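Local coordinates for citrate lyase subunit beta-like protein (Mycobacterium tuberculosis H37Rv, PDB 6CHU) that acts as a magnesium-dependent lyase of the HpcH/HpaI aldolase family, working as a homotrimer, and takes part in itaconate dissimilation and leucine catabolism, at residues A[42-47]-A[97-102]; A[72-75]-A[79-82]. All coordinates share one frame; numbering follows the deposited sequence.

Interaction 1 of 2, residues A[42-47]-A[97-102]; sequences DLEDGV and MLPKAE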
ATOM      1  N   ASP A  42     -22.985  -3.671  20.184  1.00 25.39           N
ATOM      2  CA  ASP A  42     -21.966  -2.637  20.243  1.00 26.02           C
ATOM      3  C   ASP A  42     -21.941  -1.992  21.620  1.00 24.79           C
ATOM      4  O   ASP A  42     -22.946  -1.426  22.063  1.00 25.97           O
ATOM      5  CB  ASP A  42     -22.222  -1.585  19.168  1.00 25.70           C
ATOM      6  CG  ASP A  42     -21.051  -0.659  18.976  1.00 27.19           C
ATOM      7  OD1 ASP A  42     -19.951  -0.960  19.511  1.00 22.51           O
ATOM      8  OD2 ASP A  42     -21.229   0.365  18.281  1.00 24.60           O
ATOM      9  N   LEU A  43     -20.786  -2.061  22.283  1.00 24.10           N
ATOM     10  CA  LEU A  43     -20.534  -1.304  23.502  1.00 24.21           C
ATOM     11  C   LEU A  43     -19.678  -0.066  23.253  1.00 26.06           C
ATOM     12  O   LEU A  43     -19.477   0.731  24.183  1.00 21.82           O
ATOM     13  CB  LEU A  43     -19.844  -2.196  24.547  1.00 22.59           C
ATOM     14  CG  LEU A  43     -20.559  -3.489  24.944  1.00 22.15           C
ATOM     15  CD1 LEU A  43     -19.603  -4.340  25.811  1.00 23.39           C
ATOM     16  CD2 LEU A  43     -21.843  -3.190  25.704  1.00 27.88           C
ATOM     17  N   GLU A  44     -19.178   0.123  22.029  1.00 23.02           N
ATOM     18  CA  GLU A  44     -18.303   1.258  21.751  1.00 24.55           C
ATOM     19  C   GLU A  44     -19.079   2.406  21.100  1.00 24.67           C
ATOM     20  O   GLU A  44     -20.043   2.909  21.684  1.00 25.74           O
ATOM     21  CB  GLU A  44     -17.101   0.833  20.892  1.00 21.46           C
ATOM     22  CG  GLU A  44     -15.913   1.819  20.986  1.00 22.22           C
ATOM     23  CD  GLU A  44     -15.323   2.211  19.634  1.00 25.92           C
ATOM     24  OE1 GLU A  44     -16.005   2.065  18.598  1.00 22.63           O
ATOM     25  OE2 GLU A  44     -14.156   2.666  19.616  1.00 22.49           O
ATOM     26  N   ASP A  45     -18.677   2.839  19.901  1.00 22.75           N
ATOM     27  CA  ASP A  45     -19.126   4.143  19.418  1.00 24.47           C
ATOM     28  C   ASP A  45     -20.628   4.218  19.171  1.00 28.36           C
ATOM     29  O   ASP A  45     -21.181   5.323  19.157  1.00 28.30           O
ATOM     30  CB  ASP A  45     -18.358   4.534  18.155  1.00 22.78           C
ATOM     31  CG  ASP A  45     -16.997   5.095  18.478  1.00 26.31           C
ATOM     32  OD1 ASP A  45     -16.718   5.279  19.690  1.00 26.31           O
ATOM     33  OD2 ASP A  45     -16.208   5.335  17.539  1.00 25.94           O
ATOM     34  N   GLY A  46     -21.306   3.087  19.009  1.00 26.60           N
ATOM     35  CA  GLY A  46     -22.752   3.143  18.858  1.00 28.60           C
ATOM     36  C   GLY A  46     -23.514   3.521  20.115  1.00 30.50           C
ATOM     37  O   GLY A  46     -24.717   3.793  20.020  1.00 27.60           O
ATOM     38  N   VAL A  47     -22.862   3.548  21.278  1.00 28.12           N
ATOM     39  CA  VAL A  47     -23.520   3.807  22.558  1.00 31.71           C
ATOM     40  C   VAL A  47     -22.859   5.005  23.222  1.00 32.11           C
ATOM     41  O   VAL A  47     -21.632   5.030  23.382  1.00 33.56           O
ATOM     42  CB  VAL A  47     -23.458   2.583  23.491  1.00 26.62           C
ATOM     43  CG1 VAL A  47     -24.061   2.916  24.865  1.00 28.45           C
ATOM     44  CG2 VAL A  47     -24.171   1.395  22.853  1.00 29.94           C
ATOM     45  N   MET A  97     -15.070  -7.851  19.097  1.00 18.49           N
ATOM     46  CA  MET A  97     -14.498  -6.961  18.098  1.00 16.69           C
ATOM     47  C   MET A  97     -13.759  -5.858  18.840  1.00 19.40           C
ATOM     48  O   MET A  97     -14.344  -5.190  19.701  1.00 20.05           O
ATOM     49  CB  MET A  97     -15.582  -6.377  17.185  1.00 19.44           C
ATOM     50  CG  MET A  97     -15.031  -5.390  16.157  1.00 23.12           C
ATOM     51  SD  MET A  97     -16.322  -4.757  15.055  1.00 22.18           S
ATOM     52  CE  MET A  97     -16.659  -6.190  14.045  1.00 23.37           C
ATOM     53  N   LEU A  98     -12.473  -5.688  18.519  1.00 22.70           N
ATOM     54  CA  LEU A  98     -11.613  -4.732  19.199  1.00 16.71           C
ATOM     55  C   LEU A  98     -11.446  -3.486  18.340  1.00 17.14           C
ATOM     56  O   LEU A  98     -10.771  -3.552  17.301  1.00 20.16           O
ATOM     57  CB  LEU A  98     -10.250  -5.358  19.483  1.00 18.93           C
ATOM     58  CG  LEU A  98      -9.207  -4.395  20.073  1.00 21.26           C
ATOM     59  CD1 LEU A  98      -9.570  -3.987  21.475  1.00 19.63           C
ATOM     60  CD2 LEU A  98      -7.800  -5.020  20.015  1.00 18.70           C
ATOM     61  N   PRO A  99     -12.013  -2.346  18.719  1.00 17.17           N
ATOM     62  CA  PRO A  99     -11.839  -1.131  17.916  1.00 19.18           C
ATOM     63  C   PRO A  99     -10.481  -0.510  18.191  1.00 20.54           C
ATOM     64  O   PRO A  99      -9.840  -0.770  19.216  1.00 18.11           O
ATOM     65  CB  PRO A  99     -12.973  -0.224  18.409  1.00 20.07           C
ATOM     66  CG  PRO A  99     -13.062  -0.572  19.876  1.00 22.60           C
ATOM     67  CD  PRO A  99     -12.776  -2.075  19.952  1.00 19.08           C
ATOM     68  N   LYS A 100     -10.061   0.349  17.261  1.00 19.93           N
ATOM     69  CA  LYS A 100      -8.751   0.993  17.328  1.00 22.79           C
ATOM     70  C   LYS A 100      -7.659  -0.034  17.623  1.00 21.93           C
ATOM     71  O   LYS A 100      -6.727   0.221  18.390  1.00 18.92           O
ATOM     72  CB  LYS A 100      -8.726   2.125  18.368  1.00 18.59           C
ATOM     73  CG  LYS A 100      -9.468   3.425  17.939  1.00 23.31           C
ATOM     74  CD  LYS A 100     -10.993   3.314  18.127  1.00 24.56           C
ATOM     75  CE  LYS A 100     -11.707   4.582  17.632  1.00 24.20           C
ATOM     76  NZ  LYS A 100     -13.161   4.581  18.009  1.00 22.56           N
ATOM     77  N   ALA A 101      -7.774  -1.213  17.014  1.00 19.58           N
ATOM     78  CA  ALA A 101      -6.776  -2.252  17.254  1.00 17.87           C
ATOM     79  C   ALA A 101      -5.419  -1.796  16.724  1.00 19.06           C
ATOM     80  O   ALA A 101      -5.292  -1.437  15.548  1.00 17.72           O
ATOM     81  CB  ALA A 101      -7.198  -3.565  16.589  1.00 19.89           C
ATOM     82  N   GLU A 102      -4.394  -1.807  17.586  1.00 20.04           N
ATOM     83  CA  GLU A 102      -3.115  -1.218  17.209  1.00 20.01           C
ATOM     84  C   GLU A 102      -1.893  -2.081  17.461  1.00 21.81           C
ATOM     85  O   GLU A 102      -0.794  -1.666  17.081  1.00 20.40           O
ATOM     86  CB  GLU A 102      -2.926   0.139  17.910  1.00 20.31           C
ATOM     87  CG  GLU A 102      -3.854   1.199  17.329  1.00 22.89           C
ATOM     88  CD  GLU A 102      -3.688   2.558  17.966  1.00 26.70           C
ATOM     89  OE1 GLU A 102      -3.800   3.566  17.232  1.00 22.99           O
ATOM     90  OE2 GLU A 102      -3.446   2.623  19.195  1.00 28.22           O
TER
HETATM   91  O   HOH W   1     -14.601   2.485  16.319  1.00 22.66           O
HETATM   92  O   HOH W   2     -14.476   7.385  17.712  1.00 33.85           O
HETATM   93  O   HOH W   3     -14.263   6.033  20.773  1.00 37.63           O
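Glu44 reaches across from the loop after strand 38-42 to lie against Pro99 and meet the ammonium of Lys100. From CB, its CG stands anti to the backbone N (chi1 -159°), which carries the chain to the CB-CG edge of the Pro99 ring; Glu44 CG comes within 3.9 Å of Pro99 CG. Glu44 CD, beyond the bend at chi2, sits level with both Pro99 CB and CG. Glu44 OE2 lies 3.3 Å from Pro99 CB and accepts from Lys100 NZ at 2.7 Å, on the syn side and 28° out of the carboxylate plane. Glu44 OE1 turns back to its own loop, taking the Asp45 backbone N at 3.1 Å from above the carboxylate plane, and a water lies between Glu44 OE1 and Lys100 NZ. From a second direction Asp45 OD2 makes a longer, weak bond to Lys100 NZ at 3.2 Å, backed by a water bridging the same two atoms. Asp146 also accepts from Lys100 NZ, making it the third carboxylate to contact this ammonium. Asp42 OD1 holds Glu44 N in an Asx turn. Such charged loops at the C-terminal strand ends, here beside the magnesium ligands Glu120 and Asp146, are characteristic of TIM-barrel active sites.

Interaction 2 of 2, residues A[72-75]-A[79-82]; sequences RINA and ADQA. With ACT (acetate ion), chain E; ACT (acetate ion), chain F.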
ATOM      1  N   ARG A  72     -18.786  -5.845  20.137  1.00 22.22           N
ATOM      2  CA  ARG A  72     -17.733  -4.841  20.018  1.00 18.22           C
ATOM      3  C   ARG A  72     -17.503  -4.194  21.375  1.00 21.05           C
ATOM      4  O   ARG A  72     -18.406  -3.558  21.936  1.00 22.40           O
ATOM      5  CB  ARG A  72     -18.040  -3.774  18.965  1.00 21.32           C
ATOM      6  CG  ARG A  72     -16.847  -2.788  18.854  1.00 21.77           C
ATOM      7  CD  ARG A  72     -16.840  -1.932  17.588  1.00 19.80           C
ATOM      8  NE  ARG A  72     -17.855  -0.879  17.605  1.00 18.74           N
ATOM      9  CZ  ARG A  72     -17.872   0.134  16.736  1.00 18.52           C
ATOM     10  NH1 ARG A  72     -16.923   0.210  15.810  1.00 19.82           N
ATOM     11  NH2 ARG A  72     -18.824   1.065  16.788  1.00 22.46           N
ATOM     12  N   ILE A  73     -16.300  -4.393  21.917  1.00 22.14           N
ATOM     13  CA  ILE A  73     -15.912  -3.814  23.194  1.00 20.08           C
ATOM     14  C   ILE A  73     -15.225  -2.481  22.933  1.00 20.83           C
ATOM     15  O   ILE A  73     -15.142  -2.030  21.790  1.00 22.23           O
ATOM     16  CB  ILE A  73     -15.006  -4.774  23.991  1.00 19.18           C
ATOM     17  CG1 ILE A  73     -13.698  -5.040  23.238  1.00 22.05           C
ATOM     18  CG2 ILE A  73     -15.750  -6.087  24.273  1.00 20.35           C
ATOM     19  CD1 ILE A  73     -12.753  -6.067  23.935  1.00 18.64           C
ATOM     20  N   ASN A  74     -14.746  -1.839  23.989  1.00 23.16           N
ATOM     21  CA  ASN A  74     -14.062  -0.567  23.863  1.00 24.17           C
ATOM     22  C   ASN A  74     -12.558  -0.791  23.703  1.00 24.53           C
ATOM     23  O   ASN A  74     -12.058  -1.918  23.786  1.00 21.76           O
ATOM     24  CB  ASN A  74     -14.412   0.317  25.062  1.00 23.58           C
ATOM     25  CG  ASN A  74     -15.818   0.900  24.944  1.00 28.22           C
ATOM     26  OD1 ASN A  74     -16.004   1.953  24.338  1.00 24.01           O
ATOM     27  ND2 ASN A  74     -16.815   0.195  25.479  1.00 22.53           N
ATOM     28  N   ALA A  75     -11.838   0.294  23.425  1.00 23.87           N
ATOM     29  CA  ALA A  75     -10.467   0.156  22.949  1.00 23.76           C
ATOM     30  C   ALA A  75      -9.523  -0.291  24.067  1.00 25.25           C
ATOM     31  O   ALA A  75      -9.800  -0.138  25.261  1.00 24.28           O
ATOM     32  CB  ALA A  75      -9.973   1.473  22.341  1.00 27.29           C
ATOM     33  N   ALA A  79     -10.806   2.248  30.602  1.00 26.55           N
ATOM     34  CA  ALA A  79     -11.605   1.731  31.706  1.00 26.89           C
ATOM     35  C   ALA A  79     -12.891   1.096  31.193  1.00 30.06           C
ATOM     36  O   ALA A  79     -13.366   0.109  31.767  1.00 27.88           O
ATOM     37  CB  ALA A  79     -11.914   2.845  32.715  1.00 32.39           C
ATOM     38  N   ASP A  80     -13.449   1.628  30.097  1.00 30.47           N
ATOM     39  CA  ASP A  80     -14.643   1.023  29.514  1.00 30.27           C
ATOM     40  C   ASP A  80     -14.393  -0.421  29.108  1.00 25.11           C
ATOM     41  O   ASP A  80     -15.238  -1.291  29.350  1.00 26.08           O
ATOM     42  CB  ASP A  80     -15.130   1.831  28.313  1.00 24.86           C
ATOM     43  CG  ASP A  80     -16.004   3.001  28.713  1.00 32.29           C
ATOM     44  OD1 ASP A  80     -16.822   2.869  29.657  1.00 28.84           O
ATOM     45  OD2 ASP A  80     -15.862   4.061  28.072  1.00 31.51           O
ATOM     46  N   GLN A  81     -13.241  -0.703  28.494  1.00 28.26           N
ATOM     47  CA  GLN A  81     -12.979  -2.081  28.089  1.00 28.33           C
ATOM     48  C   GLN A  81     -12.943  -3.010  29.295  1.00 23.33           C
ATOM     49  O   GLN A  81     -13.450  -4.139  29.236  1.00 23.73           O
ATOM     50  CB  GLN A  81     -11.673  -2.193  27.300  1.00 23.07           C
ATOM     51  CG  GLN A  81     -11.620  -3.516  26.528  1.00 23.88           C
ATOM     52  CD  GLN A  81     -10.219  -3.928  26.143  1.00 25.09           C
ATOM     53  OE1 GLN A  81      -9.463  -4.425  26.974  1.00 26.65           O
ATOM     54  NE2 GLN A  81      -9.861  -3.723  24.872  1.00 22.50           N
ATOM     55  N   ALA A  82     -12.363  -2.548  30.407  1.00 24.03           N
ATOM     56  CA  ALA A  82     -12.343  -3.370  31.612  1.00 26.71           C
ATOM     57  C   ALA A  82     -13.756  -3.671  32.086  1.00 28.36           C
ATOM     58  O   ALA A  82     -14.071  -4.812  32.452  1.00 25.83           O
ATOM     59  CB  ALA A  82     -11.539  -2.674  32.713  1.00 31.35           C
TER
HETATM   60  C   ACT E 304     -19.950   3.016  14.182  1.00 35.66           C
HETATM   61  O   ACT E 304     -20.154   3.732  13.165  1.00 44.37           O
HETATM   62  OXT ACT E 304     -18.955   3.015  14.941  1.00 24.47           O
HETATM   63  CH3 ACT E 304     -21.099   2.000  14.532  1.00 36.52           C
HETATM   64  C   ACT F 305     -16.168   1.569  12.532  1.00 23.12           C
HETATM   65  O   ACT F 305     -15.558   1.893  11.474  1.00 23.75           O
HETATM   66  OXT ACT F 305     -15.912   1.916  13.726  1.00 21.90           O
HETATM   67  CH3 ACT F 305     -17.406   0.649  12.349  1.00 23.92           C
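The carbonyl oxygen of Asn74 receives the side-chain amide of Gln81: Gln81 NE2 donates to Asn74 O at 3.0 Å with an N-H...O angle of 151°. The acceptor lies close to the amide plane of Gln81, while the donor is tilted 21° from the carbonyl plane. The Gln81 chain, extended beyond CG, runs back along the loop, with Gln81 CG 3.2 Å from Asn74 O and Gln81 CB 3.4 Å from Ala75 O. Ile73 crosses this chain, Ile73 CD1 touching Gln81 CG at 3.8 Å. Asn74 meets the first turn of helix 79-89 through carbon contacts, Asn74 CG resting 3.6 Å from Asp80 CB. The polar ends of both residues are engaged beyond this contact: Asn74 ND2 donates to Asp84 and to the backbone of Leu43, and Asp80 pairs with Arg56. Arg72 points into the barrel mouth, its chain bent at chi3, and offers its guanidinium edge to two acetates in plane. Arg72 NH2 meets OXT of the chain E acetate at 2.7 Å, nearly straight, and Arg72 NH1 meets OXT of the chain F acetate at 2.9 Å. The acetates probably come from the crystallisation liquor, but lie beside the substrate-binding Arg72, consistent with a pocket suited to carboxylates. This is a beta-alpha loop of a TIM barrel, its strand end facing the active site and its far end fastened to the following helix.

Overall arrangement
Along the chain, interaction 2 is nested within the loop closed by interaction 1: strand 38-42 and its loop come first, then strand 69-72, its loop and helix 79-89, then strand 95-98. The strands are consecutive neighbours in the closed eight-stranded parallel barrel, so interaction 1 spans the second and fourth while 72-75 sits between them. The centres are about 7 Å apart and the contacts touch: Asp42 OD1 forms a salt bridge to Arg72 NE at 2.8 Å, and Pro99 packs against the Ile73 carbonyl. Interaction 1 lies beside the magnesium site, and interaction 2 joins the substrate-binding arginine's loop to the outer helical layer.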